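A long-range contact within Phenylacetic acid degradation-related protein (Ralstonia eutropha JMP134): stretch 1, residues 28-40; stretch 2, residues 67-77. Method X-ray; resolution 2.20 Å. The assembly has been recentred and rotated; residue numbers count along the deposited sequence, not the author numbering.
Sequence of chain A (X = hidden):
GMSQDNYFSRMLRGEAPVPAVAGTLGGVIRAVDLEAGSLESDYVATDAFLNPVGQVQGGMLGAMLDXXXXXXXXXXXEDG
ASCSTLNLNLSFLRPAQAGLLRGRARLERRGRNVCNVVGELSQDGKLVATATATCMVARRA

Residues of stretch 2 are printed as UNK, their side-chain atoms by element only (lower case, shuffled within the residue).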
# COMPACT_ATOMS: atom_id res chain seq x y z
N VAL A 28 -6.81 13.34 6.84
CA VAL A 28 -7.07 14.75 7.22
C VAL A 28 -5.77 15.36 7.63
O VAL A 28 -5.17 14.96 8.66
CB VAL A 28 -8.06 14.89 8.42
CG1 VAL A 28 -8.34 16.34 8.69
CG2 VAL A 28 -9.36 14.16 8.16
N ILE A 29 -5.35 16.35 6.85
CA ILE A 29 -4.08 17.03 7.06
C ILE A 29 -4.18 17.83 8.34
O ILE A 29 -5.08 18.65 8.50
CB ILE A 29 -3.79 18.03 5.93
CG1 ILE A 29 -3.74 17.33 4.56
CG2 ILE A 29 -2.51 18.80 6.21
CD1 ILE A 29 -2.62 16.48 4.37
N ARG A 30 -3.25 17.62 9.26
CA ARG A 30 -3.28 18.33 10.52
C ARG A 30 -2.18 19.41 10.63
O ARG A 30 -2.34 20.30 11.41
CB ARG A 30 -3.16 17.33 11.68
CG ARG A 30 -4.24 16.27 11.70
CD ARG A 30 -5.65 16.89 11.74
NE ARG A 30 -5.86 17.72 12.93
CZ ARG A 30 -6.21 17.25 14.13
NH1 ARG A 30 -6.40 15.95 14.30
NH2 ARG A 30 -6.43 18.08 15.14
N ALA A 31 -1.10 19.33 9.86
CA ALA A 31 0.02 20.25 10.02
C ALA A 31 0.88 20.26 8.79
O ALA A 31 1.06 19.22 8.14
CB ALA A 31 0.86 19.88 11.23
N VAL A 32 1.39 21.44 8.44
CA VAL A 32 2.36 21.56 7.35
C VAL A 32 3.41 22.57 7.76
O VAL A 32 3.11 23.56 8.41
CB VAL A 32 1.74 22.06 6.02
CG1 VAL A 32 2.60 21.58 4.85
CG2 VAL A 32 0.33 21.58 5.85
N ASP A 33 4.64 22.32 7.36
CA ASP A 33 5.72 23.25 7.60
C ASP A 33 6.62 23.15 6.39
O ASP A 33 7.44 22.24 6.28
CB ASP A 33 6.45 22.89 8.88
CG ASP A 33 7.35 24.01 9.41
OD1 ASP A 33 7.86 24.86 8.64
OD2 ASP A 33 7.57 24.00 10.64
N LEU A 34 6.46 24.09 5.47
CA LEU A 34 7.17 24.03 4.20
C LEU A 34 8.64 24.39 4.34
O LEU A 34 9.44 23.94 3.54
CB LEU A 34 6.48 24.92 3.17
CG LEU A 34 5.13 24.33 2.74
CD1 LEU A 34 4.24 25.43 2.19
CD2 LEU A 34 5.33 23.24 1.75
N GLU A 35 9.00 25.16 5.36
CA GLU A 35 10.40 25.51 5.62
C GLU A 35 11.14 24.36 6.31
O GLU A 35 12.27 24.04 5.94
CB GLU A 35 10.50 26.78 6.45
CG GLU A 35 11.79 27.55 6.18
CD GLU A 35 11.94 28.78 7.04
OE1 GLU A 35 10.93 29.22 7.65
OE2 GLU A 35 13.07 29.33 7.11
N ALA A 36 10.50 23.74 7.30
CA ALA A 36 11.03 22.51 7.91
C ALA A 36 10.92 21.32 6.97
O ALA A 36 11.68 20.38 7.11
CB ALA A 36 10.30 22.20 9.18
N GLY A 37 9.97 21.35 6.04
CA GLY A 37 9.80 20.28 5.07
C GLY A 37 9.11 19.11 5.71
O GLY A 37 9.58 18.00 5.61
N SER A 38 7.99 19.37 6.38
CA SER A 38 7.29 18.34 7.13
C SER A 38 5.79 18.51 6.96
O SER A 38 5.32 19.57 6.54
CB SER A 38 7.66 18.41 8.61
OG SER A 38 7.15 19.59 9.25
N LEU A 39 5.06 17.45 7.24
CA LEU A 39 3.63 17.44 7.09
C LEU A 39 3.09 16.33 7.98
O LEU A 39 3.75 15.34 8.20
CB LEU A 39 3.24 17.21 5.62
CG LEU A 39 1.74 17.20 5.28
CD1 LEU A 39 1.43 17.91 3.97
CD2 LEU A 39 1.23 15.79 5.22
N GLU A 40 1.88 16.51 8.47
CA GLU A 40 1.25 15.56 9.37
C GLU A 40 -0.20 15.36 8.88
O GLU A 40 -0.84 16.32 8.47
CB GLU A 40 1.29 16.15 10.76
CG GLU A 40 1.17 15.19 11.91
CD GLU A 40 1.88 15.71 13.19
OE1 GLU A 40 3.12 15.62 13.33
OE2 GLU A 40 1.18 16.22 14.07
N UNK A 67 0.19 8.38 0.90
CA UNK A 67 -0.55 9.64 0.89
C UNK A 67 0.25 10.76 1.60
O UNK A 67 0.40 11.86 1.08
c UNK A 67 -1.91 9.49 1.57
o UNK A 67 -2.80 11.52 2.58
o UNK A 67 -3.21 11.12 0.46
c UNK A 67 -2.70 10.80 1.54
N UNK A 68 0.77 10.47 2.78
CA UNK A 68 1.42 11.52 3.57
C UNK A 68 2.69 12.05 2.89
O UNK A 68 2.92 13.32 2.84
c UNK A 68 2.70 10.01 5.21
c UNK A 68 1.88 12.26 5.92
c UNK A 68 1.62 11.08 5.06
N UNK A 69 3.44 11.13 2.28
CA UNK A 69 4.70 11.46 1.63
C UNK A 69 4.48 12.24 0.32
O UNK A 69 5.05 13.30 0.10
o UNK A 69 4.99 9.22 0.61
c UNK A 69 6.00 9.64 2.78
c UNK A 69 5.62 10.23 1.43
N UNK A 70 3.58 11.74 -0.52
CA UNK A 70 3.16 12.45 -1.75
C UNK A 70 2.47 13.78 -1.51
O UNK A 70 2.56 14.73 -2.34
c UNK A 70 2.26 11.53 -2.57
N UNK A 71 1.75 13.87 -0.39
CA UNK A 71 1.11 15.15 -0.01
C UNK A 71 2.17 16.19 0.32
O UNK A 71 2.13 17.35 -0.15
c UNK A 71 -1.30 14.59 0.87
se UNK A 71 -2.14 15.66 -0.57
c UNK A 71 0.15 15.00 1.19
c UNK A 71 -1.63 14.52 -2.18
N UNK A 72 3.12 15.77 1.14
CA UNK A 72 4.22 16.68 1.50
C UNK A 72 4.95 17.20 0.22
O UNK A 72 5.12 18.40 0.04
c UNK A 72 6.19 18.27 3.08
c UNK A 72 7.27 16.12 3.73
c UNK A 72 5.18 16.00 2.48
c UNK A 72 6.46 16.82 2.70
N UNK A 73 5.28 16.29 -0.70
CA UNK A 73 5.95 16.68 -1.93
C UNK A 73 5.12 17.66 -2.69
O UNK A 73 5.63 18.69 -3.12
c UNK A 73 6.30 15.50 -2.86
c UNK A 73 7.20 14.52 -2.14
c UNK A 73 6.95 15.99 -4.13
N UNK A 74 3.83 17.36 -2.84
CA UNK A 74 2.87 18.23 -3.58
C UNK A 74 2.76 19.62 -2.98
O UNK A 74 2.74 20.64 -3.70
c UNK A 74 1.48 17.54 -3.66
c UNK A 74 0.47 18.36 -4.45
o UNK A 74 1.65 16.29 -4.33
N UNK A 75 2.70 19.67 -1.66
CA UNK A 75 2.72 20.95 -0.95
C UNK A 75 3.84 21.90 -1.38
O UNK A 75 3.65 23.12 -1.32
c UNK A 75 2.79 20.71 0.54
N UNK A 76 4.99 21.36 -1.78
CA UNK A 76 6.15 22.17 -2.19
C UNK A 76 6.13 22.61 -3.67
O UNK A 76 6.92 23.45 -4.06
c UNK A 76 7.53 21.48 -1.86
c UNK A 76 7.57 21.01 -0.45
o UNK A 76 7.77 20.36 -2.74
N UNK A 77 5.21 22.08 -4.47
CA UNK A 77 5.29 22.27 -5.92
C UNK A 77 4.71 23.56 -6.42
O UNK A 77 3.79 24.11 -5.84
c UNK A 77 6.76 19.77 -6.17
c UNK A 77 4.62 21.09 -6.63
c UNK A 77 4.77 18.62 -7.17
c UNK A 77 5.22 19.73 -6.25

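Position 67 opens the helical stretch with two side-chain carbons, the second carrying two oxygens: a carboxylate bonded directly to CB, hence D67. It makes no contact with stretch 1; its carboxylate is hydrogen-bonded elsewhere in the structure.

Position 68 has three carbons, two of them branching from CB, and one branch meets L39. This is V68, whose CG2 lies 3.7 Å from CD2 of L39; a compact, branched aliphatic group suits this buried site. At position 69 CB carries one oxygen and one carbon, the pattern of threonine. The CA-to-CB bond of T69 points away from stretch 1, and its hydroxyl is hydrogen-bonded to a residue just outside the stretch. Position 70 has a single carbon, out of reach of stretch 1; A70 takes no part in this contact.

Position 71 has an unbranched chain of two carbons, selenium and a terminal carbon, touching I29 and L39. This is M71, as selenomethionine. Its CB points toward stretch 1 while its end leads away, so the near part of the chain makes the contacts: CB is 4.2 Å from CD1 of L39, and CG is 4.2 Å from CD1 of I29.

Position 72 holds four carbons, forked at the second, and packs against G37, S38 and L39. It is L72. Its CB lies 3.9 Å from CB of L39, and its forked end reaches backbone, CD2 3.5 Å from O of G37 and CD1 3.8 Å from O of S38.

Position 73, three carbons branched at CB, is out of reach of stretch 1. V73 is buried, so an apolar side chain suits it. Position 74 has one oxygen and one carbon on CB; T74 turns its hydroxyl back to its own helix, OG1 donating to O of A70 at 2.7 Å. Position 75 has one carbon, pointing toward stretch 1 and touching V32 and L34. In A75 this short side chain puts CB 3.8 Å from CD2 of L34 and 4.4 Å from CG1 of V32.

Position 76 again has one oxygen and one carbon on CB, the carbon touching L34. T76 places CG2 3.9 Å from CD2 of L34, while OG1 donates to O of V73 at 2.7 Å. Position 77, four carbons forked at the second, is L77, which takes no part in this contact.

The contact works by apolar packing, with no hydrogen bond across it. Residues 68, 71, 72 and 75 recur at helical spacing and form one face against the hairpin. L39 lies at the centre of the contact, touching V68, M71 and L72, while L34 extends the packing to A75 and T76.

Stretch 2, residues 67-77: DVTAMLVTATL
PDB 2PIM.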